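Phenazine biosynthesis protein PhzF family (Enterococcus faecalis, PDB 1S7J) is probably an isomerase with the two-lobed fold of the diaminopimelate epimerase clan. Local coordinates at residues K17-A22 / N198-C203; N43-A48 / C71-L76. All coordinates share one frame; numbering follows the deposited sequence.

Contact 1 ties the two lobes of the chain together: strand 19-25 lies in the first lobe, and residues 198-203 belong to the second, running from strand 197-200 toward helix 207-218. Contact 2 stays within the first lobe, joining the start of strand 47-53 to the start of helix 72-85. Along the chain contact 2 falls inside the long loop that contact 1 closes. Their centres are about 8 Å apart, and strands 19-25 and 47-53 run side by side in parallel. Asn19 of contact 1 also packs on His73 of contact 2, its OD1 lying 3.3 Å from His73 CE1. Together they border the cleft around Glu46, the predicted active-site residue.

Contact 1. Residues K17-A22 / N198-C203; sequences KGNPAA and NEDPVC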
# COMPACT_ATOMS: atom_id res chain seq x y z
N LYS A 17 8.73 3.75 10.40
CA LYS A 17 8.25 4.48 9.22
C LYS A 17 7.58 3.49 8.25
O LYS A 17 7.39 2.32 8.59
CB LYS A 17 9.40 5.22 8.53
CG LYS A 17 10.04 6.29 9.40
CD LYS A 17 10.93 7.23 8.59
CE LYS A 17 10.12 8.13 7.64
NZ LYS A 17 9.59 7.43 6.41
N GLY A 18 7.23 3.96 7.06
CA GLY A 18 6.59 3.08 6.10
C GLY A 18 5.29 2.47 6.60
O GLY A 18 4.60 3.06 7.43
N ASN A 19 4.95 1.30 6.08
CA ASN A 19 3.71 0.62 6.46
C ASN A 19 4.08 -0.80 6.89
O ASN A 19 4.62 -1.57 6.11
CB ASN A 19 2.75 0.58 5.26
CG ASN A 19 1.31 0.21 5.65
OD1 ASN A 19 1.06 -0.34 6.72
ND2 ASN A 19 0.39 0.53 4.77
N PRO A 20 3.79 -1.15 8.16
CA PRO A 20 4.08 -2.46 8.75
C PRO A 20 3.17 -3.61 8.39
O PRO A 20 1.95 -3.46 8.31
CB PRO A 20 4.01 -2.17 10.23
CG PRO A 20 2.88 -1.20 10.30
CD PRO A 20 3.21 -0.25 9.17
N ALA A 21 3.78 -4.80 8.30
CA ALA A 21 3.06 -6.03 8.00
C ALA A 21 3.84 -7.22 8.55
O ALA A 21 5.07 -7.16 8.67
CB ALA A 21 2.86 -6.19 6.49
N ALA A 22 3.14 -8.27 8.91
CA ALA A 22 3.77 -9.48 9.41
C ALA A 22 3.70 -10.50 8.30
O ALA A 22 2.68 -10.63 7.66
CB ALA A 22 3.02 -10.00 10.61
N ASN A 198 -8.69 4.33 9.30
CA ASN A 198 -8.70 5.79 9.15
C ASN A 198 -7.69 6.33 8.12
O ASN A 198 -8.03 7.17 7.29
CB ASN A 198 -8.48 6.47 10.51
CG ASN A 198 -9.79 6.81 11.21
OD1 ASN A 198 -10.88 6.40 10.78
ND2 ASN A 198 -9.69 7.58 12.29
N GLU A 199 -6.44 5.89 8.23
CA GLU A 199 -5.37 6.31 7.32
C GLU A 199 -4.32 5.23 7.11
O GLU A 199 -3.69 4.75 8.07
CB GLU A 199 -4.68 7.59 7.80
CG GLU A 199 -3.51 8.02 6.89
CD GLU A 199 -2.83 9.32 7.30
OE1 GLU A 199 -1.84 9.68 6.63
OE2 GLU A 199 -3.28 9.99 8.26
N ASP A 200 -4.15 4.81 5.86
CA ASP A 200 -3.15 3.82 5.51
C ASP A 200 -1.88 4.66 5.32
O ASP A 200 -1.92 5.72 4.67
CB ASP A 200 -3.54 3.13 4.19
CG ASP A 200 -2.98 1.72 4.07
OD1 ASP A 200 -3.16 1.10 3.00
OD2 ASP A 200 -2.39 1.21 5.04
N PRO A 201 -0.77 4.26 5.98
CA PRO A 201 0.48 5.02 5.84
C PRO A 201 0.92 5.07 4.38
O PRO A 201 1.44 6.08 3.92
CB PRO A 201 1.46 4.22 6.69
CG PRO A 201 0.60 3.60 7.72
CD PRO A 201 -0.61 3.16 6.93
N VAL A 202 0.75 3.93 3.67
CA VAL A 202 1.10 3.82 2.25
C VAL A 202 0.25 2.74 1.50
O VAL A 202 0.56 1.56 1.61
CB VAL A 202 2.62 3.43 2.05
CG1 VAL A 202 3.04 3.72 0.62
CG2 VAL A 202 3.53 4.16 3.03
N CYS A 203 -0.83 3.18 0.82
CA CYS A 203 -1.65 2.21 0.02
C CYS A 203 -1.06 2.33 -1.40
O CYS A 203 -1.10 3.41 -2.02
CB CYS A 203 -3.15 2.62 0.01
SG CYS A 203 -4.23 1.13 0.10
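Asn19 stands nearly perpendicular to both Asp200 and Pro201, and its amide nitrogen carries the polar side of this meeting. The amide and carboxylate planes of Asn19 and Asp200 are 85° apart. Asn19 ND2 donates to Asp200 OD2 over 2.9 Å, coming down from above the carboxylate plane, with OD2 itself somewhat tilted from the amide plane. The same Asn19 ND2 makes a weak, longer bond to the backbone O of Val202 at 3.3 Å, so one NH2 group bridges the side chain of the residue before Pro201 and the carbonyl of the one after it. In Asp200, CG is anti to the backbone N (chi1 -153°), which brings the carboxylate round to the amide although the CB itself is not aimed at it.

Pro201 supplies the apolar part. Its ring lies across the Asn19 side chain, with Pro201 CD 3.5 Å from Asn19 ND2, while Pro201 CB rests 3.4 Å from Gly18 O. Val202 CG2 is 4.3 Å from both Gly18 C and Asn19 CB. Gly18 has a positive phi (59°), a conformation that glycine adopts readily. Arg231 also reaches this corner, bonding to Lys17 O.

This is an interlobe contact at the cleft of a PhzF-type fold, and the side chains of Asn19 and Glu46 are about 5 Å apart between nearest atoms. The NH2 group of Asn19 is turned to two oxygens of the second lobe, which favours this orientation of the amide, and the bond to Asp200 links the lobes directly beside the putative catalytic centre.

Contact 2. Residues N43-A48 / C71-L76; sequences NLSETA and CGHATL
Glu46 OE2 is gripped by two donors that approach from opposite faces of its carboxylate: His73 NE2 at 2.7 Å and the neighbouring Ser45 OG at 2.9 Å. For His73 the bond leaves the ring edge almost in plane, but it reaches Glu46 OE2 from above the carboxylate plane. The ring and carboxylate planes stand 79° apart. The N-H...O angle is 144°, so the bond is clearly bent. His73 gets there with CG between the backbone N and carbonyl carbon (chi1 68°), which swings the imidazole off the helix side toward the glutamate. Glu46 CG lies 4.0 Å from Cys71 CB, and a bend at chi2 turns the carboxylate toward His73. Its other oxygen, Glu46 OE1, sits 3.3 Å from Cys71 SG.

Glu46 is the predicted active-site residue of this PhzF-family protein, and it lies at the beginning of the strand region 47-53, facing the first turn of helix 72-85, which packs over that strand. Next to the polar cluster the join turns apolar. Glu46 CB touches Ala74 CB at 4.2 Å, and further along the strand Ala48 CB approaches Ala74 CB at 4.4 Å, small side chains that let strand and helix come close. Trp61 of the adjoining strand 56-62 packs on Ala74 and bonds through its NE1 to Thr75 OG1, while Phe11 lies against His73.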
# COMPACT_ATOMS: atom_id res chain seq x y z
N ASN A 43 -2.40 -8.18 15.80
CA ASN A 43 -3.14 -6.94 15.54
C ASN A 43 -2.48 -5.95 14.58
O ASN A 43 -2.67 -4.73 14.70
CB ASN A 43 -3.43 -6.26 16.90
CG ASN A 43 -4.71 -5.44 16.90
OD1 ASN A 43 -5.75 -5.89 16.39
ND2 ASN A 43 -4.66 -4.28 17.53
N LEU A 44 -1.71 -6.45 13.64
CA LEU A 44 -1.05 -5.57 12.67
C LEU A 44 -1.97 -5.29 11.50
O LEU A 44 -3.00 -5.94 11.34
CB LEU A 44 0.28 -6.18 12.20
CG LEU A 44 1.39 -6.21 13.26
CD1 LEU A 44 2.62 -6.90 12.71
CD2 LEU A 44 1.73 -4.79 13.68
N SER A 45 -1.61 -4.28 10.70
CA SER A 45 -2.40 -3.88 9.52
C SER A 45 -2.87 -5.12 8.74
O SER A 45 -4.08 -5.36 8.58
CB SER A 45 -1.55 -2.97 8.62
OG SER A 45 -2.35 -2.22 7.73
N GLU A 46 -1.91 -5.91 8.29
CA GLU A 46 -2.17 -7.13 7.55
C GLU A 46 -1.11 -8.16 7.93
O GLU A 46 0.02 -7.80 8.30
CB GLU A 46 -2.06 -6.88 6.01
CG GLU A 46 -3.32 -6.37 5.30
CD GLU A 46 -3.54 -4.85 5.40
OE1 GLU A 46 -4.71 -4.40 5.25
OE2 GLU A 46 -2.56 -4.11 5.60
N THR A 47 -1.47 -9.44 7.83
CA THR A 47 -0.56 -10.55 8.10
C THR A 47 -0.60 -11.43 6.85
O THR A 47 -1.63 -12.01 6.53
CB THR A 47 -0.99 -11.38 9.31
OG1 THR A 47 -0.95 -10.57 10.48
CG2 THR A 47 -0.04 -12.57 9.50
N ALA A 48 0.51 -11.51 6.14
CA ALA A 48 0.60 -12.31 4.93
C ALA A 48 1.18 -13.69 5.16
O ALA A 48 2.18 -13.84 5.83
CB ALA A 48 1.44 -11.56 3.89
N CYS A 71 -3.37 -6.65 -0.81
CA CYS A 71 -2.76 -5.50 -0.14
C CYS A 71 -1.30 -5.40 -0.56
O CYS A 71 -0.52 -6.32 -0.37
CB CYS A 71 -2.95 -5.50 1.40
SG CYS A 71 -4.19 -4.25 1.96
N GLY A 72 -0.99 -4.29 -1.23
CA GLY A 72 0.34 -4.05 -1.76
C GLY A 72 1.56 -4.07 -0.84
O GLY A 72 2.54 -4.75 -1.15
N HIS A 73 1.53 -3.29 0.23
CA HIS A 73 2.68 -3.24 1.13
C HIS A 73 3.02 -4.60 1.73
O HIS A 73 4.18 -4.90 1.98
CB HIS A 73 2.47 -2.19 2.24
CG HIS A 73 1.41 -2.55 3.21
ND1 HIS A 73 1.67 -2.87 4.53
CD2 HIS A 73 0.06 -2.68 3.06
CE1 HIS A 73 0.54 -3.18 5.14
NE2 HIS A 73 -0.45 -3.07 4.27
N ALA A 74 1.99 -5.42 1.93
CA ALA A 74 2.16 -6.75 2.49
C ALA A 74 2.74 -7.72 1.47
O ALA A 74 3.26 -8.78 1.83
CB ALA A 74 0.83 -7.28 3.01
N THR A 75 2.56 -7.40 0.20
CA THR A 75 3.09 -8.22 -0.86
C THR A 75 4.57 -7.90 -0.97
O THR A 75 5.41 -8.79 -1.10
CB THR A 75 2.34 -7.98 -2.19
OG1 THR A 75 1.04 -8.55 -2.11
CG2 THR A 75 3.06 -8.62 -3.36
N LEU A 76 4.89 -6.61 -0.89
CA LEU A 76 6.25 -6.15 -0.96
C LEU A 76 7.01 -6.75 0.21
O LEU A 76 8.16 -7.18 0.07
CB LEU A 76 6.28 -4.62 -0.89
CG LEU A 76 7.61 -3.88 -1.02
CD1 LEU A 76 7.35 -2.47 -1.47
CD2 LEU A 76 8.40 -3.90 0.29